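Local coordinates for probable LacI-family transcriptional regulator (Corynebacterium glutamicum ATCC 13032, PDB 3BIL), which probably acts as a LacI-family transcription factor that binds regulatory DNA, though its specific function is unknown, at residues Leu179-Leu190 with Leu237-Gly248; Gly224-Thr235 with Met251-Lys262. All coordinates share one frame; numbering follows the deposited sequence.

Interaction 1: Leu179-Leu190 with Leu237-Gly248; sequences LAHNNALPIGYL and LLDQGAKTLFAG
Y189 and F246 sit on neighbouring strands, and their rings form an offset edge-to-face pair, with the edge of Y189 turned to the face of F246. The centroids are 5.3 Å apart and the planes stand at 62°. The register that pairs these residues puts both side chains on one face of the sheet; CG anti to the backbone N in each (chi1 174° and -178°) then turns the two rings toward the same end, where they meet. Y189 CD1 comes 3.5 Å from F246 CD2, and the tyrosine also stacks on F206 of helix 197-212.

Apolar contacts continue along this face. L179, from the last turn of helix 169-181, meets T244 tip to tip, its CD2 lying 3.6 Å from T244 CG2, while its CD1 reaches the edge of the F246 ring. I187 runs beside F246 and points the same way. On the other face, L237 brings CD1 to L190 CD1, and G188 lays its bare backbone against L237 CD2 and A242 CB.

Backbone bonds set the parallel register. T244 O takes the N-H of G188 at 2.7 Å, G188 O that of F246, and F246 O that of L190, the straightest of the three. At the start of the strands, P186 O receives K243 N in the carbonyl plane and T244 N more weakly. The T244 hydroxyl donates to A184 O at 2.8 Å, tilted from the carbonyl plane, just past the Schellman motif that ends helix 169-181.

Strands 187-190 and 244-247 are thus neighbours within the parallel Rossmann-like sheet of one lobe of the periplasmic-binding-protein fold. Main-chain bonds fix their register, the flanking side chains are mostly apolar, and the buried T244 hydroxyl is satisfied by A184 O.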
loop_
_atom_site.group_PDB
_atom_site.type_symbol
_atom_site.label_atom_id
_atom_site.label_comp_id
_atom_site.label_asym_id
_atom_site.label_seq_id
_atom_site.Cartn_x
_atom_site.Cartn_y
_atom_site.Cartn_z
ATOM N N LEU A 179 16.726 -8.301 -21.478
ATOM C CA LEU A 179 17.011 -6.995 -22.112
ATOM C C LEU A 179 18.016 -7.183 -23.237
ATOM O O LEU A 179 17.851 -6.613 -24.341
ATOM C CB LEU A 179 17.448 -5.887 -21.109
ATOM C CG LEU A 179 16.329 -5.561 -20.095
ATOM C CD1 LEU A 179 16.771 -4.891 -18.804
ATOM C CD2 LEU A 179 15.119 -4.891 -20.745
ATOM N N ALA A 180 19.027 -8.005 -22.973
ATOM C CA ALA A 180 20.083 -8.216 -23.960
ATOM C C ALA A 180 19.564 -8.873 -25.249
ATOM O O ALA A 180 19.859 -8.363 -26.341
ATOM C CB ALA A 180 21.202 -9.007 -23.371
ATOM N N HIS A 181 18.781 -9.969 -25.133
ATOM C CA HIS A 181 18.210 -10.599 -26.315
ATOM C C HIS A 181 17.317 -9.696 -27.098
ATOM O O HIS A 181 17.226 -9.842 -28.302
ATOM C CB HIS A 181 17.450 -11.866 -25.972
ATOM C CG HIS A 181 18.338 -12.942 -25.426
ATOM N ND1 HIS A 181 17.893 -13.903 -24.544
ATOM C CD2 HIS A 181 19.667 -13.162 -25.593
ATOM C CE1 HIS A 181 18.904 -14.691 -24.220
ATOM N NE2 HIS A 181 19.992 -14.257 -24.835
ATOM N N ASN A 182 16.655 -8.757 -26.432
ATOM C CA ASN A 182 15.768 -7.830 -27.119
ATOM C C ASN A 182 16.426 -6.570 -27.676
ATOM O O ASN A 182 15.719 -5.674 -28.216
ATOM C CB ASN A 182 14.625 -7.460 -26.197
ATOM C CG ASN A 182 13.543 -8.546 -26.156
ATOM O OD1 ASN A 182 12.743 -8.658 -27.090
ATOM N ND2 ASN A 182 13.504 -9.338 -25.059
ATOM N N ASN A 183 17.770 -6.512 -27.575
ATOM C CA ASN A 183 18.536 -5.286 -27.860
ATOM C C ASN A 183 17.888 -4.025 -27.232
ATOM O O ASN A 183 17.792 -2.992 -27.865
ATOM C CB ASN A 183 18.760 -5.081 -29.373
ATOM C CG ASN A 183 19.819 -3.986 -29.671
ATOM O OD1 ASN A 183 20.797 -3.836 -28.919
ATOM N ND2 ASN A 183 19.614 -3.218 -30.752
ATOM N N ALA A 184 17.440 -4.123 -25.985
ATOM C CA ALA A 184 16.658 -3.052 -25.426
ATOM C C ALA A 184 17.645 -2.232 -24.609
ATOM O O ALA A 184 17.465 -2.019 -23.412
ATOM C CB ALA A 184 15.531 -3.616 -24.569
ATOM N N LEU A 185 18.713 -1.792 -25.274
ATOM C CA LEU A 185 19.827 -1.186 -24.605
ATOM C C LEU A 185 19.950 0.222 -25.094
ATOM O O LEU A 185 19.542 0.487 -26.238
ATOM C CB LEU A 185 21.117 -1.919 -24.970
ATOM C CG LEU A 185 21.356 -3.380 -24.622
ATOM C CD1 LEU A 185 22.816 -3.732 -25.087
ATOM C CD2 LEU A 185 21.111 -3.716 -23.101
ATOM N N PRO A 186 20.601 1.114 -24.295
ATOM C CA PRO A 186 21.168 0.894 -22.955
ATOM C C PRO A 186 20.164 0.875 -21.828
ATOM O O PRO A 186 19.071 1.447 -21.941
ATOM C CB PRO A 186 22.138 2.096 -22.746
ATOM C CG PRO A 186 21.819 3.067 -23.763
ATOM C CD PRO A 186 20.916 2.457 -24.813
ATOM N N ILE A 187 20.573 0.269 -20.720
ATOM C CA ILE A 187 19.742 0.146 -19.574
ATOM C C ILE A 187 20.102 1.237 -18.562
ATOM O O ILE A 187 21.273 1.412 -18.208
ATOM C CB ILE A 187 19.905 -1.260 -18.930
ATOM C CG1 ILE A 187 19.639 -2.360 -19.967
ATOM C CG2 ILE A 187 18.977 -1.427 -17.660
ATOM C CD1 ILE A 187 20.116 -3.763 -19.569
ATOM N N GLY A 188 19.088 1.969 -18.098
ATOM C CA GLY A 188 19.222 2.859 -16.974
ATOM C C GLY A 188 18.747 2.138 -15.735
ATOM O O GLY A 188 17.555 2.007 -15.501
ATOM N N TYR A 189 19.668 1.669 -14.919
ATOM C CA TYR A 189 19.274 0.990 -13.706
ATOM C C TYR A 189 19.161 2.020 -12.613
ATOM O O TYR A 189 20.043 2.860 -12.406
ATOM C CB TYR A 189 20.247 -0.116 -13.327
ATOM C CG TYR A 189 19.965 -0.776 -11.968
ATOM C CD1 TYR A 189 19.070 -1.840 -11.864
ATOM C CD2 TYR A 189 20.618 -0.351 -10.797
ATOM C CE1 TYR A 189 18.814 -2.433 -10.669
ATOM C CE2 TYR A 189 20.347 -0.955 -9.564
ATOM C CZ TYR A 189 19.434 -1.980 -9.523
ATOM O OH TYR A 189 19.144 -2.612 -8.361
ATOM N N LEU A 190 18.043 1.962 -11.920
ATOM C CA LEU A 190 17.724 2.962 -10.956
ATOM C C LEU A 190 17.856 2.305 -9.597
ATOM O O LEU A 190 16.977 1.588 -9.136
ATOM C CB LEU A 190 16.338 3.555 -11.268
ATOM C CG LEU A 190 15.833 4.724 -10.428
ATOM C CD1 LEU A 190 16.564 5.968 -10.841
ATOM C CD2 LEU A 190 14.333 4.943 -10.558
ATOM N N LEU A 237 18.257 9.501 -16.459
ATOM C CA LEU A 237 18.624 8.332 -17.299
ATOM C C LEU A 237 18.110 8.418 -18.761
ATOM O O LEU A 237 18.849 8.122 -19.731
ATOM C CB LEU A 237 18.181 7.049 -16.616
ATOM C CG LEU A 237 19.007 6.822 -15.352
ATOM C CD1 LEU A 237 18.345 5.891 -14.325
ATOM C CD2 LEU A 237 20.454 6.403 -15.748
ATOM N N LEU A 238 16.864 8.854 -18.902
ATOM C CA LEU A 238 16.253 9.096 -20.201
ATOM C C LEU A 238 16.947 10.233 -20.928
ATOM O O LEU A 238 17.112 10.175 -22.141
ATOM C CB LEU A 238 14.735 9.384 -20.069
ATOM C CG LEU A 238 13.792 8.283 -19.594
ATOM C CD1 LEU A 238 12.467 8.922 -19.185
ATOM C CD2 LEU A 238 13.531 7.212 -20.654
ATOM N N ASP A 239 17.364 11.264 -20.195
ATOM C CA ASP A 239 18.234 12.317 -20.806
ATOM C C ASP A 239 19.543 11.701 -21.346
ATOM O O ASP A 239 19.934 11.943 -22.483
ATOM C CB ASP A 239 18.507 13.476 -19.827
ATOM C CG ASP A 239 17.231 14.241 -19.450
ATOM O OD1 ASP A 239 16.310 14.218 -20.300
ATOM O OD2 ASP A 239 17.128 14.851 -18.323
ATOM N N GLN A 240 20.181 10.867 -20.528
ATOM C CA GLN A 240 21.461 10.232 -20.880
ATOM C C GLN A 240 21.341 9.115 -21.900
ATOM O O GLN A 240 22.307 8.405 -22.162
ATOM C CB GLN A 240 22.144 9.711 -19.610
ATOM C CG GLN A 240 22.629 10.808 -18.721
ATOM C CD GLN A 240 22.959 10.312 -17.315
ATOM O OE1 GLN A 240 24.002 9.720 -17.087
ATOM N NE2 GLN A 240 22.070 10.556 -16.379
ATOM N N GLY A 241 20.145 8.920 -22.440
ATOM C CA GLY A 241 19.935 7.978 -23.544
ATOM C C GLY A 241 19.335 6.614 -23.187
ATOM O O GLY A 241 19.188 5.774 -24.073
ATOM N N ALA A 242 19.002 6.371 -21.913
ATOM C CA ALA A 242 18.430 5.052 -21.516
ATOM C C ALA A 242 17.255 4.716 -22.371
ATOM O O ALA A 242 16.433 5.578 -22.642
ATOM C CB ALA A 242 18.033 4.996 -20.014
ATOM N N LYS A 243 17.214 3.476 -22.853
ATOM C CA LYS A 243 16.065 2.962 -23.601
ATOM C C LYS A 243 15.284 1.953 -22.741
ATOM O O LYS A 243 14.218 1.485 -23.133
ATOM C CB LYS A 243 16.496 2.410 -24.975
ATOM C CG LYS A 243 16.600 3.528 -26.023
ATOM C CD LYS A 243 16.910 3.064 -27.441
ATOM C CE LYS A 243 18.452 3.097 -27.698
ATOM N NZ LYS A 243 18.907 3.663 -29.037
ATOM N N THR A 244 15.816 1.666 -21.547
ATOM C CA THR A 244 15.174 0.794 -20.594
ATOM C C THR A 244 15.368 1.363 -19.197
ATOM O O THR A 244 16.450 1.851 -18.849
ATOM C CB THR A 244 15.718 -0.670 -20.678
ATOM O OG1 THR A 244 15.195 -1.309 -21.859
ATOM C CG2 THR A 244 15.277 -1.540 -19.464
ATOM N N LEU A 245 14.314 1.328 -18.388
ATOM C CA LEU A 245 14.458 1.784 -17.031
ATOM C C LEU A 245 14.227 0.575 -16.143
ATOM O O LEU A 245 13.237 -0.138 -16.287
ATOM C CB LEU A 245 13.527 2.967 -16.741
ATOM C CG LEU A 245 13.835 4.215 -17.617
ATOM C CD1 LEU A 245 12.689 5.298 -17.616
ATOM C CD2 LEU A 245 15.194 4.844 -17.244
ATOM N N PHE A 246 15.159 0.329 -15.240
ATOM C CA PHE A 246 15.181 -0.904 -14.524
ATOM C C PHE A 246 15.269 -0.448 -13.071
ATOM O O PHE A 246 16.305 -0.063 -12.564
ATOM C CB PHE A 246 16.363 -1.774 -15.047
ATOM C CG PHE A 246 16.499 -3.166 -14.409
ATOM C CD1 PHE A 246 17.018 -4.215 -15.154
ATOM C CD2 PHE A 246 16.196 -3.402 -13.087
ATOM C CE1 PHE A 246 17.200 -5.443 -14.615
ATOM C CE2 PHE A 246 16.385 -4.613 -12.533
ATOM C CZ PHE A 246 16.889 -5.650 -13.285
ATOM N N ALA A 247 14.133 -0.434 -12.407
ATOM C CA ALA A 247 14.082 0.051 -11.041
ATOM C C ALA A 247 14.533 -1.052 -10.163
ATOM O O ALA A 247 14.333 -2.206 -10.499
ATOM C CB ALA A 247 12.668 0.373 -10.711
ATOM N N GLY A 248 15.069 -0.724 -9.006
ATOM C CA GLY A 248 15.509 -1.745 -8.062
ATOM C C GLY A 248 14.682 -1.763 -6.804
ATOM O O GLY A 248 15.071 -2.437 -5.858
#

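Interaction 2: Gly224-Thr235 with Met251-Lys262; sequences GYEQSVGFEGAT and MMTIGVIEACHK
F231 is a knob set into a hole on helix 250-262 formed by G255, E258, A259 and K262. The carboxylate of E258 is stacked over one face of the ring, the two planes only 19° apart, and A259 meets the ring edge, where F231 CD1 lies 3.6 Å from A259 N. K262 brings CD obliquely to the CE1-CZ end of the ring, 3.6 Å from F231 CZ, and its ammonium stands over a face in a cation-pi contact. With CG anti to the backbone N (chi1 169°), F231 directs its ring along the partner helix toward these residues.

At the root of this side chain the backbones come very close: the CA atoms of F231 and G255 are 3.9 Å apart. At G255 and G230 no side chain stands between the helices, so G255 CA lies 3.5 Å from F231 N and the methyl of M252 reaches G230 CA. Segments 227-235 and 251-262 cross here at -52° with their axes 7.1 Å apart. Helices 227-239 and 250-262 lie side by side on one face of the Rossmann-like sheet, each the helix of a beta-alpha-beta crossover. Further along, A234 CB packs on A259 CB at 3.6 Å.

E258 is itself held from two directions. Q227, extended from its own backbone, donates NE2 to OE2 at 3.0 Å from above the carboxylate plane, while K262 NZ forms a salt bridge to OE1, at 2.6 Å, on the anti lone pair. The lysine thus links the carboxylate with the ring, and its charge would probably favour the ionised glutamate.

Farther out, M252 and V256 rest on L190 of the sheet, and Y225 OH bonds to D195. P280 and L284 of the second subunit pack against Q227 and E258.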
loop_
_atom_site.group_PDB
_atom_site.type_symbol
_atom_site.label_atom_id
_atom_site.label_comp_id
_atom_site.label_asym_id
_atom_site.label_seq_id
_atom_site.Cartn_x
_atom_site.Cartn_y
_atom_site.Cartn_z
ATOM N N GLY A 224 17.350 6.483 -3.643
ATOM C CA GLY A 224 17.172 6.632 -2.206
ATOM C C GLY A 224 15.801 6.244 -1.686
ATOM O O GLY A 224 15.436 5.067 -1.687
ATOM N N TYR A 225 15.033 7.230 -1.233
ATOM C CA TYR A 225 13.800 6.916 -0.499
ATOM C C TYR A 225 12.488 7.457 -1.109
ATOM O O TYR A 225 11.534 6.695 -1.281
ATOM C CB TYR A 225 13.970 7.279 0.989
ATOM C CG TYR A 225 15.036 6.442 1.695
ATOM C CD1 TYR A 225 14.722 5.185 2.228
ATOM C CD2 TYR A 225 16.361 6.900 1.816
ATOM C CE1 TYR A 225 15.697 4.398 2.876
ATOM C CE2 TYR A 225 17.354 6.124 2.468
ATOM C CZ TYR A 225 17.007 4.870 2.994
ATOM O OH TYR A 225 17.951 4.077 3.635
ATOM N N GLU A 226 12.464 8.750 -1.461
ATOM C CA GLU A 226 11.279 9.410 -2.044
ATOM C C GLU A 226 10.942 8.960 -3.455
ATOM O O GLU A 226 11.816 8.634 -4.262
ATOM C CB GLU A 226 11.426 10.946 -2.069
ATOM C CG GLU A 226 11.309 11.639 -0.708
ATOM C CD GLU A 226 12.471 11.311 0.234
ATOM O OE1 GLU A 226 13.572 10.937 -0.254
ATOM O OE2 GLU A 226 12.282 11.420 1.473
ATOM N N GLN A 227 9.650 8.966 -3.736
ATOM C CA GLN A 227 9.150 8.826 -5.069
ATOM C C GLN A 227 9.821 9.887 -5.934
ATOM O O GLN A 227 10.147 9.623 -7.086
ATOM C CB GLN A 227 7.628 8.986 -5.063
ATOM C CG GLN A 227 6.964 8.877 -6.432
ATOM C CD GLN A 227 5.455 8.967 -6.344
ATOM O OE1 GLN A 227 4.861 8.705 -5.296
ATOM N NE2 GLN A 227 4.823 9.350 -7.445
ATOM N N SER A 228 10.053 11.071 -5.357
ATOM C CA SER A 228 10.683 12.192 -6.072
ATOM C C SER A 228 12.085 11.823 -6.572
ATOM O O SER A 228 12.459 12.111 -7.723
ATOM C CB SER A 228 10.757 13.438 -5.187
ATOM O OG SER A 228 10.401 14.585 -5.957
ATOM N N VAL A 229 12.845 11.170 -5.704
ATOM C CA VAL A 229 14.185 10.737 -6.050
ATOM C C VAL A 229 14.253 9.801 -7.298
ATOM O O VAL A 229 15.163 9.917 -8.125
ATOM C CB VAL A 229 14.838 10.123 -4.837
ATOM C CG1 VAL A 229 16.174 9.445 -5.198
ATOM C CG2 VAL A 229 14.998 11.221 -3.729
ATOM N N GLY A 230 13.263 8.919 -7.445
ATOM C CA GLY A 230 13.183 8.003 -8.578
ATOM C C GLY A 230 12.697 8.695 -9.822
ATOM O O GLY A 230 13.203 8.458 -10.920
ATOM N N PHE A 231 11.715 9.565 -9.662
ATOM C CA PHE A 231 11.272 10.399 -10.762
ATOM C C PHE A 231 12.441 11.228 -11.347
ATOM O O PHE A 231 12.582 11.363 -12.592
ATOM C CB PHE A 231 10.058 11.277 -10.338
ATOM C CG PHE A 231 9.706 12.349 -11.332
ATOM C CD1 PHE A 231 9.440 12.034 -12.661
ATOM C CD2 PHE A 231 9.673 13.688 -10.948
ATOM C CE1 PHE A 231 9.134 13.043 -13.621
ATOM C CE2 PHE A 231 9.366 14.726 -11.907
ATOM C CZ PHE A 231 9.099 14.389 -13.246
ATOM N N GLU A 232 13.271 11.777 -10.460
ATOM C CA GLU A 232 14.372 12.666 -10.882
ATOM C C GLU A 232 15.422 11.745 -11.511
ATOM O O GLU A 232 15.831 11.907 -12.667
ATOM C CB GLU A 232 14.927 13.427 -9.669
ATOM C CG GLU A 232 15.097 14.954 -9.844
ATOM C CD GLU A 232 13.827 15.693 -10.331
ATOM O OE1 GLU A 232 13.694 15.930 -11.554
ATOM O OE2 GLU A 232 12.970 16.051 -9.494
ATOM N N GLY A 233 15.788 10.705 -10.780
ATOM C CA GLY A 233 16.663 9.695 -11.356
ATOM C C GLY A 233 16.259 9.202 -12.747
ATOM O O GLY A 233 17.055 9.227 -13.689
ATOM N N ALA A 234 15.023 8.752 -12.895
ATOM C CA ALA A 234 14.632 8.139 -14.144
ATOM C C ALA A 234 14.609 9.153 -15.253
ATOM O O ALA A 234 14.916 8.837 -16.397
ATOM C CB ALA A 234 13.295 7.489 -14.000
ATOM N N THR A 235 14.227 10.383 -14.936
ATOM C CA THR A 235 14.188 11.438 -15.957
ATOM C C THR A 235 15.616 11.732 -16.419
ATOM O O THR A 235 15.845 12.021 -17.578
ATOM C CB THR A 235 13.490 12.707 -15.399
ATOM O OG1 THR A 235 12.212 12.323 -14.882
ATOM C CG2 THR A 235 13.342 13.850 -16.456
ATOM N N MET A 251 9.474 1.666 -4.718
ATOM C CA MET A 251 9.381 3.117 -4.798
ATOM C C MET A 251 10.079 3.665 -6.040
ATOM O O MET A 251 9.538 4.558 -6.714
ATOM C CB MET A 251 9.795 3.813 -3.484
ATOM C CG MET A 251 8.908 3.393 -2.221
ATOM S SD MET A 251 7.061 3.518 -2.234
ATOM C CE MET A 251 6.444 1.874 -2.622
ATOM N N MET A 252 11.248 3.104 -6.375
ATOM C CA MET A 252 11.904 3.458 -7.611
ATOM C C MET A 252 10.977 3.118 -8.829
ATOM O O MET A 252 10.906 3.882 -9.813
ATOM C CB MET A 252 13.334 2.860 -7.665
ATOM C CG MET A 252 14.390 3.374 -6.554
ATOM S SD MET A 252 14.847 5.157 -6.619
ATOM C CE MET A 252 13.377 5.892 -5.996
ATOM N N THR A 253 10.194 2.035 -8.733
ATOM C CA THR A 253 9.316 1.618 -9.842
ATOM C C THR A 253 8.211 2.596 -10.119
ATOM O O THR A 253 7.831 2.780 -11.291
ATOM C CB THR A 253 8.645 0.234 -9.605
ATOM O OG1 THR A 253 9.667 -0.753 -9.416
ATOM C CG2 THR A 253 7.794 -0.157 -10.824
ATOM N N ILE A 254 7.654 3.173 -9.042
ATOM C CA ILE A 254 6.753 4.323 -9.172
ATOM C C ILE A 254 7.376 5.534 -9.891
ATOM O O ILE A 254 6.784 6.021 -10.865
ATOM C CB ILE A 254 6.030 4.734 -7.851
ATOM C CG1 ILE A 254 5.203 3.572 -7.353
ATOM C CG2 ILE A 254 5.032 5.862 -8.131
ATOM C CD1 ILE A 254 5.030 3.545 -5.821
ATOM N N GLY A 255 8.563 5.978 -9.444
ATOM C CA GLY A 255 9.340 7.097 -10.082
ATOM C C GLY A 255 9.575 6.840 -11.570
ATOM O O GLY A 255 9.486 7.757 -12.423
ATOM N N VAL A 256 9.840 5.585 -11.917
ATOM C CA VAL A 256 9.967 5.215 -13.341
ATOM C C VAL A 256 8.667 5.413 -14.127
ATOM O O VAL A 256 8.704 5.933 -15.271
ATOM C CB VAL A 256 10.475 3.750 -13.524
ATOM C CG1 VAL A 256 10.284 3.300 -14.941
ATOM C CG2 VAL A 256 11.913 3.653 -13.104
ATOM N N ILE A 257 7.527 4.985 -13.534
ATOM C CA ILE A 257 6.204 5.203 -14.161
ATOM C C ILE A 257 5.915 6.704 -14.264
ATOM O O ILE A 257 5.594 7.235 -15.351
ATOM C CB ILE A 257 5.049 4.452 -13.433
ATOM C CG1 ILE A 257 5.227 2.934 -13.576
ATOM C CG2 ILE A 257 3.729 4.813 -14.043
ATOM C CD1 ILE A 257 4.473 2.059 -12.527
ATOM N N GLU A 258 6.068 7.407 -13.150
ATOM C CA GLU A 258 5.835 8.830 -13.175
ATOM C C GLU A 258 6.687 9.508 -14.259
ATOM O O GLU A 258 6.159 10.315 -15.068
ATOM C CB GLU A 258 6.075 9.432 -11.806
ATOM C CG GLU A 258 5.850 10.945 -11.767
ATOM C CD GLU A 258 6.002 11.522 -10.358
ATOM O OE1 GLU A 258 5.509 12.672 -10.171
ATOM O OE2 GLU A 258 6.574 10.818 -9.441
ATOM N N ALA A 259 7.980 9.165 -14.291
ATOM C CA ALA A 259 8.907 9.617 -15.347
ATOM C C ALA A 259 8.495 9.337 -16.797
ATOM O O ALA A 259 8.660 10.210 -17.654
ATOM C CB ALA A 259 10.287 9.089 -15.105
ATOM N N CYS A 260 7.997 8.134 -17.092
ATOM C CA CYS A 260 7.546 7.814 -18.470
ATOM C C CYS A 260 6.281 8.534 -18.826
ATOM O O CYS A 260 6.068 8.874 -20.024
ATOM C CB CYS A 260 7.308 6.318 -18.657
ATOM S SG CYS A 260 8.829 5.522 -18.339
ATOM N N HIS A 261 5.447 8.733 -17.791
ATOM C CA HIS A 261 4.171 9.438 -17.941
ATOM C C HIS A 261 4.452 10.891 -18.208
ATOM O O HIS A 261 4.068 11.401 -19.257
ATOM C CB HIS A 261 3.235 9.264 -16.724
ATOM C CG HIS A 261 1.968 10.073 -16.804
ATOM N ND1 HIS A 261 0.901 9.723 -17.618
ATOM C CD2 HIS A 261 1.596 11.211 -16.164
ATOM C CE1 HIS A 261 -0.060 10.620 -17.486
ATOM N NE2 HIS A 261 0.336 11.530 -16.610
ATOM N N LYS A 262 5.167 11.544 -17.299
ATOM C CA LYS A 262 5.535 12.950 -17.507
ATOM C C LYS A 262 6.257 13.216 -18.843
ATOM O O LYS A 262 5.886 14.129 -19.543
ATOM C CB LYS A 262 6.266 13.525 -16.284
ATOM C CG LYS A 262 5.333 13.508 -15.028
ATOM C CD LYS A 262 5.606 14.590 -13.927
ATOM C CE LYS A 262 4.418 14.648 -12.931
ATOM N NZ LYS A 262 4.784 14.782 -11.487
#

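Overall arrangement
Interactions 1 and 2 are successive layers of one lobe, their centres about 14 Å apart. Helix 227-239 serves both, giving L237 to the sheet and F231 to the neighbouring helix, while strand 244-247 runs on into helix 250-262. The layers meet directly: L245 CB lies 3.7 Å from V256 CG1, A247 CB 3.5 Å from T253 OG1, and L190 CD2 3.7 Å from both M252 O and G230 O. L190 thus touches both helices. In LacI-family relatives the effector sits in the cleft between the lobes; whether it does here is not known. The outer side of interaction 2 faces the second subunit, whereas no other chain touches interaction 1.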